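Serine acetyltransferase 1, putative (Entamoeba histolytica, PDB 7BW9) probably catalyses the acetylation of serine to O-acetylserine in cysteine biosynthesis, and binds cysteine. Local coordinates at residues P128-L142 and S151-G163. Numbering follows the deposited sequence.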
loop_
_atom_site.group_PDB
_atom_site.type_symbol
_atom_site.label_atom_id
_atom_site.label_comp_id
_atom_site.label_asym_id
_atom_site.label_seq_id
_atom_site.Cartn_x
_atom_site.Cartn_y
_atom_site.Cartn_z
ATOM N N PRO A 128 -11.589 -2.140 0.788
ATOM C CA PRO A 128 -10.432 -3.047 0.921
ATOM C C PRO A 128 -10.516 -3.964 2.126
ATOM O O PRO A 128 -9.924 -5.050 2.096
ATOM C CB PRO A 128 -9.233 -2.096 1.038
ATOM C CG PRO A 128 -9.821 -0.805 1.545
ATOM C CD PRO A 128 -11.211 -0.725 0.933
ATOM N N GLY A 129 -11.201 -3.545 3.198
ATOM C CA GLY A 129 -11.328 -4.399 4.367
ATOM C C GLY A 129 -12.184 -5.620 4.106
ATOM O O GLY A 129 -11.974 -6.671 4.719
ATOM N N ILE A 130 -13.152 -5.493 3.193
ATOM C CA ILE A 130 -13.955 -6.627 2.762
ATOM C C ILE A 130 -13.134 -7.532 1.858
ATOM O O ILE A 130 -13.162 -8.761 1.992
ATOM C CB ILE A 130 -15.232 -6.142 2.046
ATOM C CG1 ILE A 130 -16.126 -5.356 2.999
ATOM C CG2 ILE A 130 -15.973 -7.308 1.429
ATOM C CD1 ILE A 130 -16.526 -6.113 4.237
ATOM N N HIS A 131 -12.386 -6.943 0.926
ATOM C CA HIS A 131 -11.611 -7.770 0.003
ATOM C C HIS A 131 -10.558 -8.566 0.751
ATOM O O HIS A 131 -10.312 -9.732 0.426
ATOM C CB HIS A 131 -10.973 -6.916 -1.100
ATOM C CG HIS A 131 -11.979 -6.249 -1.991
ATOM N ND1 HIS A 131 -11.669 -5.173 -2.796
ATOM C CD2 HIS A 131 -13.295 -6.503 -2.188
ATOM C CE1 HIS A 131 -12.754 -4.792 -3.451
ATOM N NE2 HIS A 131 -13.753 -5.585 -3.103
ATOM N N VAL A 132 -9.951 -7.976 1.780
ATOM C CA VAL A 132 -8.913 -8.721 2.489
ATOM C C VAL A 132 -9.526 -9.904 3.230
ATOM O O VAL A 132 -8.896 -10.959 3.354
ATOM C CB VAL A 132 -8.107 -7.792 3.429
ATOM C CG1 VAL A 132 -8.899 -7.443 4.685
ATOM C CG2 VAL A 132 -6.788 -8.447 3.826
ATOM N N MET A 133 -10.770 -9.767 3.700
ATOM C CA MET A 133 -11.413 -10.855 4.425
ATOM C C MET A 133 -11.926 -11.949 3.494
ATOM O O MET A 133 -11.895 -13.127 3.866
ATOM C CB MET A 133 -12.539 -10.306 5.300
ATOM C CG MET A 133 -12.012 -9.544 6.535
ATOM S SD MET A 133 -10.674 -10.404 7.409
ATOM C CE MET A 133 -11.560 -11.898 7.896
ATOM N N MET A 134 -12.386 -11.596 2.285
ATOM C CA MET A 134 -12.615 -12.619 1.265
ATOM C C MET A 134 -11.387 -13.514 1.101
ATOM O O MET A 134 -11.491 -14.744 1.100
ATOM C CB MET A 134 -12.960 -11.967 -0.077
ATOM C CG MET A 134 -14.197 -11.085 -0.096
ATOM S SD MET A 134 -14.494 -10.519 -1.793
ATOM C CE MET A 134 -16.064 -9.665 -1.636
ATOM N N ILE A 135 -10.206 -12.911 0.970
ATOM C CA ILE A 135 -8.990 -13.703 0.826
ATOM C C ILE A 135 -8.640 -14.416 2.131
ATOM O O ILE A 135 -8.271 -15.601 2.122
ATOM C CB ILE A 135 -7.834 -12.814 0.346
ATOM C CG1 ILE A 135 -8.229 -12.103 -0.942
ATOM C CG2 ILE A 135 -6.561 -13.636 0.137
ATOM C CD1 ILE A 135 -8.488 -13.058 -2.134
ATOM N N GLN A 136 -8.737 -13.713 3.273
ATOM C CA GLN A 136 -8.247 -14.284 4.531
ATOM C C GLN A 136 -9.050 -15.511 4.939
ATOM O O GLN A 136 -8.479 -16.506 5.397
ATOM C CB GLN A 136 -8.281 -13.247 5.657
ATOM C CG GLN A 136 -7.283 -13.562 6.822
ATOM C CD GLN A 136 -7.838 -14.542 7.842
ATOM O OE1 GLN A 136 -9.051 -14.666 7.983
ATOM N NE2 GLN A 136 -6.955 -15.267 8.532
ATOM N N ARG A 137 -10.376 -15.453 4.795
ATOM C CA ARG A 137 -11.195 -16.596 5.175
ATOM C C ARG A 137 -10.927 -17.803 4.277
ATOM O O ARG A 137 -10.999 -18.946 4.744
ATOM C CB ARG A 137 -12.669 -16.181 5.168
ATOM C CG ARG A 137 -12.918 -15.042 6.177
ATOM C CD ARG A 137 -14.349 -14.965 6.627
ATOM N NE ARG A 137 -14.644 -13.806 7.473
ATOM C CZ ARG A 137 -14.403 -13.748 8.787
ATOM N NH1 ARG A 137 -13.837 -14.773 9.411
ATOM N NH2 ARG A 137 -14.739 -12.663 9.476
ATOM N N VAL A 138 -10.576 -17.574 3.007
ATOM C CA VAL A 138 -10.123 -18.674 2.163
ATOM C C VAL A 138 -8.774 -19.182 2.643
ATOM O O VAL A 138 -8.598 -20.380 2.896
ATOM C CB VAL A 138 -10.052 -18.235 0.689
ATOM C CG1 VAL A 138 -9.229 -19.227 -0.102
ATOM C CG2 VAL A 138 -11.452 -18.072 0.119
ATOM N N ALA A 139 -7.804 -18.271 2.777
ATOM C CA ALA A 139 -6.439 -18.659 3.126
ATOM C C ALA A 139 -6.394 -19.407 4.445
ATOM O O ALA A 139 -5.585 -20.325 4.616
ATOM C CB ALA A 139 -5.542 -17.419 3.219
ATOM N N HIS A 140 -7.229 -18.995 5.402
ATOM C CA HIS A 140 -7.175 -19.572 6.745
ATOM C C HIS A 140 -7.559 -21.050 6.736
ATOM O O HIS A 140 -7.010 -21.847 7.505
ATOM C CB HIS A 140 -8.079 -18.779 7.684
ATOM C CG HIS A 140 -8.087 -19.280 9.096
ATOM N ND1 HIS A 140 -6.959 -19.308 9.885
ATOM C CD2 HIS A 140 -9.097 -19.763 9.863
ATOM C CE1 HIS A 140 -7.272 -19.792 11.076
ATOM N NE2 HIS A 140 -8.561 -20.081 11.084
ATOM N N ILE A 141 -8.497 -21.438 5.871
ATOM C CA ILE A 141 -8.835 -22.855 5.759
ATOM C C ILE A 141 -7.671 -23.629 5.164
ATOM O O ILE A 141 -7.380 -24.755 5.577
ATOM C CB ILE A 141 -10.121 -23.034 4.938
ATOM C CG1 ILE A 141 -11.295 -22.466 5.733
ATOM C CG2 ILE A 141 -10.359 -24.529 4.610
ATOM C CD1 ILE A 141 -12.471 -22.240 4.934
ATOM N N LEU A 142 -6.973 -23.028 4.204
ATOM C CA LEU A 142 -5.800 -23.681 3.647
ATOM C C LEU A 142 -4.745 -23.876 4.725
ATOM O O LEU A 142 -4.202 -24.975 4.893
ATOM C CB LEU A 142 -5.260 -22.860 2.478
ATOM C CG LEU A 142 -6.295 -22.597 1.381
ATOM C CD1 LEU A 142 -5.716 -21.697 0.296
ATOM C CD2 LEU A 142 -6.780 -23.928 0.792
ATOM N N SER A 151 -0.792 -20.398 1.512
ATOM C CA SER A 151 -1.722 -19.499 2.194
ATOM C C SER A 151 -1.058 -18.164 2.555
ATOM O O SER A 151 -1.724 -17.122 2.555
ATOM C CB SER A 151 -2.299 -20.180 3.436
ATOM O OG SER A 151 -1.296 -20.454 4.394
ATOM N N ARG A 152 0.252 -18.176 2.823
ATOM C CA ARG A 152 0.970 -16.938 3.122
ATOM C C ARG A 152 1.199 -16.121 1.860
ATOM O O ARG A 152 0.975 -14.903 1.847
ATOM C CB ARG A 152 2.305 -17.247 3.804
ATOM C CG ARG A 152 3.151 -16.004 4.097
ATOM C CD ARG A 152 2.530 -15.158 5.216
ATOM N NE ARG A 152 3.193 -13.867 5.401
ATOM C CZ ARG A 152 4.234 -13.662 6.207
ATOM N NH1 ARG A 152 4.752 -14.667 6.901
ATOM N NH2 ARG A 152 4.772 -12.456 6.307
ATOM N N GLU A 153 1.672 -16.778 0.794
ATOM C CA GLU A 153 1.783 -16.136 -0.510
ATOM C C GLU A 153 0.461 -15.487 -0.912
ATOM O O GLU A 153 0.421 -14.332 -1.356
ATOM C CB GLU A 153 2.219 -17.170 -1.553
ATOM C CG GLU A 153 2.601 -16.595 -2.908
ATOM C CD GLU A 153 2.819 -17.685 -3.962
ATOM O OE1 GLU A 153 3.945 -18.227 -4.042
ATOM O OE2 GLU A 153 1.857 -18.016 -4.692
ATOM N N LEU A 154 -0.639 -16.221 -0.749
ATOM C CA LEU A 154 -1.959 -15.666 -1.037
ATOM C C LEU A 154 -2.226 -14.406 -0.220
ATOM O O LEU A 154 -2.635 -13.371 -0.763
ATOM C CB LEU A 154 -3.022 -16.727 -0.769
ATOM C CG LEU A 154 -4.465 -16.328 -0.995
ATOM C CD1 LEU A 154 -4.648 -15.848 -2.437
ATOM C CD2 LEU A 154 -5.350 -17.557 -0.692
ATOM N N MET A 155 -1.976 -14.461 1.093
ATOM C CA MET A 155 -2.176 -13.263 1.902
ATOM C C MET A 155 -1.242 -12.127 1.489
ATOM O O MET A 155 -1.634 -10.953 1.564
ATOM C CB MET A 155 -1.998 -13.577 3.388
ATOM C CG MET A 155 -3.142 -14.398 3.988
ATOM S SD MET A 155 -4.777 -13.896 3.439
ATOM C CE MET A 155 -4.965 -12.263 4.137
ATOM N N GLU A 156 -0.008 -12.436 1.056
ATOM C CA GLU A 156 0.880 -11.351 0.633
ATOM C C GLU A 156 0.402 -10.717 -0.670
ATOM O O GLU A 156 0.604 -9.514 -0.880
ATOM C CB GLU A 156 2.325 -11.836 0.486
ATOM C CG GLU A 156 3.029 -12.131 1.830
ATOM C CD GLU A 156 3.028 -10.952 2.811
ATOM O OE1 GLU A 156 3.050 -9.779 2.361
ATOM O OE2 GLU A 156 3.036 -11.200 4.040
ATOM N N ASN A 157 -0.252 -11.492 -1.540
ATOM C CA ASN A 157 -0.850 -10.907 -2.743
ATOM C C ASN A 157 -1.866 -9.829 -2.383
ATOM O O ASN A 157 -1.850 -8.730 -2.947
ATOM C CB ASN A 157 -1.533 -11.987 -3.595
ATOM C CG ASN A 157 -0.549 -12.844 -4.364
ATOM O OD1 ASN A 157 0.616 -12.485 -4.524
ATOM N ND2 ASN A 157 -1.023 -13.986 -4.858
ATOM N N ILE A 158 -2.783 -10.139 -1.461
ATOM C CA ILE A 158 -3.831 -9.178 -1.117
ATOM C C ILE A 158 -3.237 -8.025 -0.295
ATOM O O ILE A 158 -3.692 -6.877 -0.406
ATOM C CB ILE A 158 -5.008 -9.896 -0.409
ATOM C CG1 ILE A 158 -6.251 -9.001 -0.340
ATOM C CG2 ILE A 158 -4.644 -10.370 1.008
ATOM C CD1 ILE A 158 -6.689 -8.464 -1.665
ATOM N N HIS A 159 -2.208 -8.313 0.517
ATOM C CA HIS A 159 -1.362 -7.289 1.145
ATOM C C HIS A 159 -0.853 -6.272 0.130
ATOM O O HIS A 159 -0.940 -5.058 0.341
ATOM C CB HIS A 159 -0.167 -7.973 1.823
ATOM C CG HIS A 159 0.623 -7.081 2.738
ATOM N ND1 HIS A 159 1.902 -7.396 3.152
ATOM C CD2 HIS A 159 0.312 -5.904 3.339
ATOM C CE1 HIS A 159 2.347 -6.452 3.965
ATOM N NE2 HIS A 159 1.402 -5.537 4.097
ATOM N N SER A 160 -0.283 -6.759 -0.974
ATOM C CA SER A 160 0.302 -5.859 -1.958
ATOM C C SER A 160 -0.747 -4.931 -2.569
ATOM O O SER A 160 -0.433 -3.789 -2.921
ATOM C CB SER A 160 1.010 -6.680 -3.039
ATOM O OG SER A 160 1.035 -5.977 -4.259
ATOM N N VAL A 161 -1.999 -5.376 -2.655
ATOM C CA VAL A 161 -3.046 -4.561 -3.266
ATOM C C VAL A 161 -3.792 -3.673 -2.258
ATOM O O VAL A 161 -4.283 -2.599 -2.625
ATOM C CB VAL A 161 -4.015 -5.483 -4.039
ATOM C CG1 VAL A 161 -5.401 -4.898 -4.097
ATOM C CG2 VAL A 161 -3.476 -5.745 -5.460
ATOM N N THR A 162 -3.882 -4.066 -0.987
ATOM C CA THR A 162 -4.626 -3.267 -0.013
ATOM C C THR A 162 -3.754 -2.557 1.006
ATOM O O THR A 162 -4.253 -1.680 1.715
ATOM C CB THR A 162 -5.616 -4.150 0.761
ATOM O OG1 THR A 162 -4.867 -5.081 1.549
ATOM C CG2 THR A 162 -6.514 -4.907 -0.202
ATOM N N GLY A 163 -2.484 -2.923 1.125
ATOM C CA GLY A 163 -1.726 -2.476 2.264
ATOM C C GLY A 163 -2.168 -3.048 3.599
ATOM O O GLY A 163 -1.658 -2.612 4.636
#
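An antiparallel helical hairpin, the last two helices before the left-handed beta-helix begins, closes through knobs-into-holes packing: Leu154 fits among Ile135, Val138, Ala139 and Leu142, and Met155 among Val132, Ile135, Gln136 and Ala139. The helix axes approach to 9.1 Å and run nearly antiparallel, at 170°, so the helices stay in touch from Leu142 and Ser151 to Pro128 and Thr162. Ile135 lies at the centre. Its CG2 branch, anti to the backbone N, meets Leu154 CG at 3.6 Å and also reaches the sulfur of Met155, while its CG1 branch lies 3.7 Å from Ile158 CG1. A beta-branched residue thus serves three neighbours at once. Met155 starts off to the side, but bends at chi2 (-41°) and chi3 (-66°) bring its flexible thioether back across the interface. Met155 SD rests 3.6 Å from Ala139 CB, and Met155 CE lies 3.8 Å from Gln136 CG. The Gln136 amide is turned elsewhere, with NE2 donating to the carbonyls of His167 and Thr170. Small residues suit the end where the backbones draw together: Ser151 CB comes within 3.5 Å of Ala139 O, and Ser151 OG bonds to Asp147 O, just before its helix begins. At the other end Thr162 presents CG2 to Pro128 CB at 4.1 Å and directs OG1 to Ile158 O, which also accepts from Thr162 N; Ile164 N is a second partner of OG1, so a threonine suits this helix end. Glu156, facing off the hairpin, is held between Arg152 and His159 and packs on Pro128 of the second subunit. With no hydrogen bond joining the two helices, their cohesion rests on the fit of buried apolar surfaces, while the polar ends of Gln136, Ser151 and Thr162 are satisfied without crossing between them.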